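Local coordinates for leucyl-trna synthetase (Plasmodium knowlesi, PDB 5FOF), which attaches leucine to its cognate tRNA, using ATP, and through the editing domain studied here probably hydrolyses mischarged tRNA, at residues K316-I319 / I320-E324; K272-S275 / Y276-K280. One frame throughout, in Å; residues are numbered along the deposited sequence.

Overall arrangement
Two contacts in the editing domain illustrate how a chain leaves a helix. Contact 2 (272-280) makes up most of the linker between helix 263-270 and helix 281-295. Contact 1 (316-324) comes later, where helix 308-321 ends and gives way to strand 325-328, which pairs antiparallel with strand 33-40 in the main sheet. Both use a Schellman motif: contact 1 contains it, whereas contact 2 opens with the last two residues of one. Their centres lie 35 Å apart on opposite sides of the chain's centre, with nearest atoms about 24 Å apart, so they do not touch. Each is a local element of the fold, and nothing in their geometry places either one in the editing pocket.

Contact 1: residues K316-I319 / I320-E324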
# COMPACT_ATOMS: atom_id res chain seq x y z
N LYS A 316 -11.03 -4.68 9.38
CA LYS A 316 -11.58 -3.94 8.23
C LYS A 316 -12.70 -2.99 8.67
O LYS A 316 -12.78 -1.86 8.17
CB LYS A 316 -12.07 -4.89 7.12
CG LYS A 316 -10.92 -5.55 6.36
CD LYS A 316 -11.34 -6.77 5.56
CE LYS A 316 -12.29 -6.41 4.44
NZ LYS A 316 -12.35 -7.50 3.44
N GLN A 317 -13.52 -3.45 9.62
CA GLN A 317 -14.56 -2.62 10.26
C GLN A 317 -13.93 -1.44 10.99
O GLN A 317 -14.41 -0.32 10.88
CB GLN A 317 -15.44 -3.45 11.23
CG GLN A 317 -16.43 -4.39 10.53
CD GLN A 317 -17.20 -5.31 11.49
OE1 GLN A 317 -16.81 -5.53 12.63
NE2 GLN A 317 -18.31 -5.86 11.01
N TYR A 318 -12.84 -1.70 11.71
CA TYR A 318 -12.08 -0.66 12.40
C TYR A 318 -11.48 0.33 11.38
O TYR A 318 -11.61 1.55 11.54
CB TYR A 318 -10.99 -1.29 13.29
CG TYR A 318 -10.06 -0.28 13.95
CD1 TYR A 318 -9.02 0.32 13.22
CD2 TYR A 318 -10.22 0.08 15.29
CE1 TYR A 318 -8.20 1.26 13.80
CE2 TYR A 318 -9.39 1.02 15.89
CZ TYR A 318 -8.38 1.61 15.13
OH TYR A 318 -7.53 2.53 15.69
N ILE A 319 -10.83 -0.20 10.35
CA ILE A 319 -10.21 0.64 9.33
C ILE A 319 -11.22 1.54 8.63
O ILE A 319 -10.92 2.70 8.37
CB ILE A 319 -9.47 -0.21 8.28
CG1 ILE A 319 -8.18 -0.77 8.89
CG2 ILE A 319 -9.14 0.63 7.04
CD1 ILE A 319 -7.58 -1.93 8.12
N ILE A 320 -12.39 1.00 8.29
CA ILE A 320 -13.43 1.80 7.65
C ILE A 320 -14.02 2.83 8.62
O ILE A 320 -14.21 3.98 8.24
CB ILE A 320 -14.54 0.92 7.02
CG1 ILE A 320 -14.00 0.11 5.83
CG2 ILE A 320 -15.73 1.77 6.58
CD1 ILE A 320 -13.16 0.90 4.84
N LYS A 321 -14.29 2.43 9.85
CA LYS A 321 -14.92 3.30 10.83
C LYS A 321 -14.05 4.51 11.17
O LYS A 321 -14.58 5.59 11.42
CB LYS A 321 -15.29 2.52 12.09
CG LYS A 321 -15.98 3.34 13.17
CD LYS A 321 -16.42 2.48 14.34
CE LYS A 321 -17.13 3.30 15.41
NZ LYS A 321 -16.24 4.33 16.01
N ASN A 322 -12.73 4.33 11.19
CA ASN A 322 -11.78 5.40 11.53
C ASN A 322 -11.20 6.16 10.33
O ASN A 322 -10.34 7.02 10.51
CB ASN A 322 -10.64 4.84 12.39
CG ASN A 322 -11.12 4.32 13.73
OD1 ASN A 322 -11.39 5.11 14.63
ND2 ASN A 322 -11.23 3.01 13.86
N ASN A 323 -11.68 5.85 9.13
CA ASN A 323 -11.23 6.50 7.89
C ASN A 323 -9.72 6.37 7.70
O ASN A 323 -9.05 7.34 7.37
CB ASN A 323 -11.67 7.96 7.85
CG ASN A 323 -13.16 8.13 8.07
OD1 ASN A 323 -13.96 8.05 7.13
ND2 ASN A 323 -13.55 8.37 9.32
N GLU A 324 -9.21 5.18 7.93
CA GLU A 324 -7.82 4.85 7.68
C GLU A 324 -7.67 3.99 6.43
O GLU A 324 -6.59 3.51 6.12
CB GLU A 324 -7.26 4.11 8.91
CG GLU A 324 -7.12 5.01 10.13
CD GLU A 324 -6.26 6.23 9.85
OE1 GLU A 324 -5.29 6.13 9.07
OE2 GLU A 324 -6.55 7.31 10.41
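With CG of Y318 anti to the backbone N (chi1 175°) and CG of N322 on the N side of its own residue, anti to the carbonyl carbon (chi1 -64°), ring and amide are brought together across the last turn of helix 308-321 and the residue just past its end. N322 ND2 stands 3.2 Å above the plane of the Y318 ring, over its centre, while the amide and ring planes are 44° apart, so the group lies neither flat on the ring nor upright against it. The same nitrogen donates to Y318 O at 2.8 Å. N322 N also bonds Y318 O, at 3.0 Å and from the opposite face of the carbonyl plane, so one residue grips this oxygen twice.

The helical ladder runs out just here. I320 N to K316 O is a regular bond of 2.9 Å, and K321 N repeats it with Q317 O. N323 then takes a positive phi, and the chain closes a Schellman motif: E324 N reaches back to I319 O at 3.0 Å, and N323 N to I320 O at 3.3 Å. The buried I319 side chain packs on T34 and L188. Beyond the turn, the E324 carboxylate bonds Y39 and N187, joining the helix exit to the sheet.

The chemistry implies that Y318 O gains a side-chain donor besides its helical one, while the Schellman bonds provide for I319 O and I320 O. Because the ND2 N-H is aimed at Y318 O, any pull from the ring's electrons is probably at most a minor addition.

Contact 2: residues K272-S275 / Y276-K280; sequences KISS and YKDAK
Hydrogen bonds between S275 and the residues after it define the bend. D278 N donates to S275 O at 3.3 Å, approaching from above the carbonyl plane rather than along a lone pair, and Y276 and K277 between them have the backbone angles of a type I turn. S275 OG, anti to its own N (chi1 -178°), accepts a weak bond from K277 N at 3.3 Å; D227 of helix 219-230 is a further, weak partner. A third bond, also weak, runs from S274 N to D278 OD2 at 3.3 Å, so the carboxylate turns back toward the backbone of S274.

Van der Waals contacts accompany these bonds. D278 OD1 lies 3.3 Å from S275 CB, and I273 CG2 meets D278 CB at 4.1 Å. I273 also packs on L281 and V284 of helix 281-295. The Y276 ring is directed instead to helix 219-230, its hydroxyl bonded to T200.

K272, with positive phi, is the C-prime residue of the Schellman motif that ends helix 263-270. What follows is a helix-to-helix linker in which a weakly bonded ST turn at S275 overlaps a type I beta turn spanning S275 to D278.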
# COMPACT_ATOMS: atom_id res chain seq x y z
N LYS A 272 14.19 -23.20 2.16
CA LYS A 272 15.51 -22.73 1.66
C LYS A 272 15.43 -21.72 0.51
O LYS A 272 16.02 -21.91 -0.55
CB LYS A 272 16.40 -23.93 1.30
CG LYS A 272 16.32 -25.05 2.33
CD LYS A 272 17.55 -25.94 2.33
CE LYS A 272 17.34 -27.12 3.27
NZ LYS A 272 18.60 -27.46 3.97
N ILE A 273 14.70 -20.65 0.76
CA ILE A 273 14.59 -19.54 -0.18
C ILE A 273 15.90 -18.76 -0.09
O ILE A 273 16.42 -18.55 1.01
CB ILE A 273 13.38 -18.62 0.15
CG1 ILE A 273 12.04 -19.40 0.21
CG2 ILE A 273 13.27 -17.48 -0.86
CD1 ILE A 273 11.48 -19.83 -1.13
N SER A 274 16.44 -18.38 -1.25
CA SER A 274 17.71 -17.65 -1.37
C SER A 274 17.54 -16.22 -1.89
O SER A 274 18.51 -15.45 -1.90
CB SER A 274 18.64 -18.39 -2.34
OG SER A 274 18.88 -19.72 -1.92
N SER A 275 16.33 -15.88 -2.34
CA SER A 275 16.05 -14.63 -3.05
C SER A 275 14.54 -14.40 -3.08
O SER A 275 13.78 -15.35 -3.09
CB SER A 275 16.61 -14.72 -4.47
OG SER A 275 16.41 -13.53 -5.21
N TYR A 276 14.11 -13.14 -3.10
CA TYR A 276 12.67 -12.86 -3.22
C TYR A 276 12.17 -13.04 -4.67
O TYR A 276 10.96 -12.92 -4.92
CB TYR A 276 12.29 -11.48 -2.62
CG TYR A 276 12.51 -10.29 -3.51
CD1 TYR A 276 11.51 -9.84 -4.35
CD2 TYR A 276 13.72 -9.59 -3.49
CE1 TYR A 276 11.70 -8.75 -5.18
CE2 TYR A 276 13.92 -8.48 -4.32
CZ TYR A 276 12.90 -8.07 -5.17
OH TYR A 276 13.05 -6.98 -6.00
N LYS A 277 13.09 -13.32 -5.60
CA LYS A 277 12.78 -13.75 -6.97
C LYS A 277 12.74 -15.27 -7.16
O LYS A 277 12.19 -15.73 -8.15
CB LYS A 277 13.77 -13.16 -7.97
CG LYS A 277 13.60 -11.66 -8.19
CD LYS A 277 14.92 -11.00 -8.55
CE LYS A 277 14.73 -9.52 -8.81
NZ LYS A 277 16.03 -8.80 -8.90
N ASP A 278 13.31 -16.05 -6.25
CA ASP A 278 13.16 -17.51 -6.28
C ASP A 278 11.77 -17.86 -6.80
O ASP A 278 10.75 -17.56 -6.15
CB ASP A 278 13.32 -18.14 -4.89
CG ASP A 278 14.76 -18.57 -4.58
OD1 ASP A 278 15.71 -17.85 -4.96
OD2 ASP A 278 14.92 -19.62 -3.91
N ALA A 279 11.72 -18.50 -7.97
CA ALA A 279 10.46 -18.94 -8.56
C ALA A 279 9.69 -19.88 -7.64
O ALA A 279 8.46 -19.94 -7.71
CB ALA A 279 10.71 -19.59 -9.90
N LYS A 280 10.41 -20.60 -6.77
CA LYS A 280 9.83 -21.46 -5.73
C LYS A 280 8.90 -20.72 -4.75
O LYS A 280 7.96 -21.30 -4.19
CB LYS A 280 10.97 -22.12 -4.95
CG LYS A 280 10.55 -23.17 -3.93
CD LYS A 280 11.76 -23.64 -3.14
CE LYS A 280 11.39 -24.80 -2.22
NZ LYS A 280 12.59 -25.46 -1.63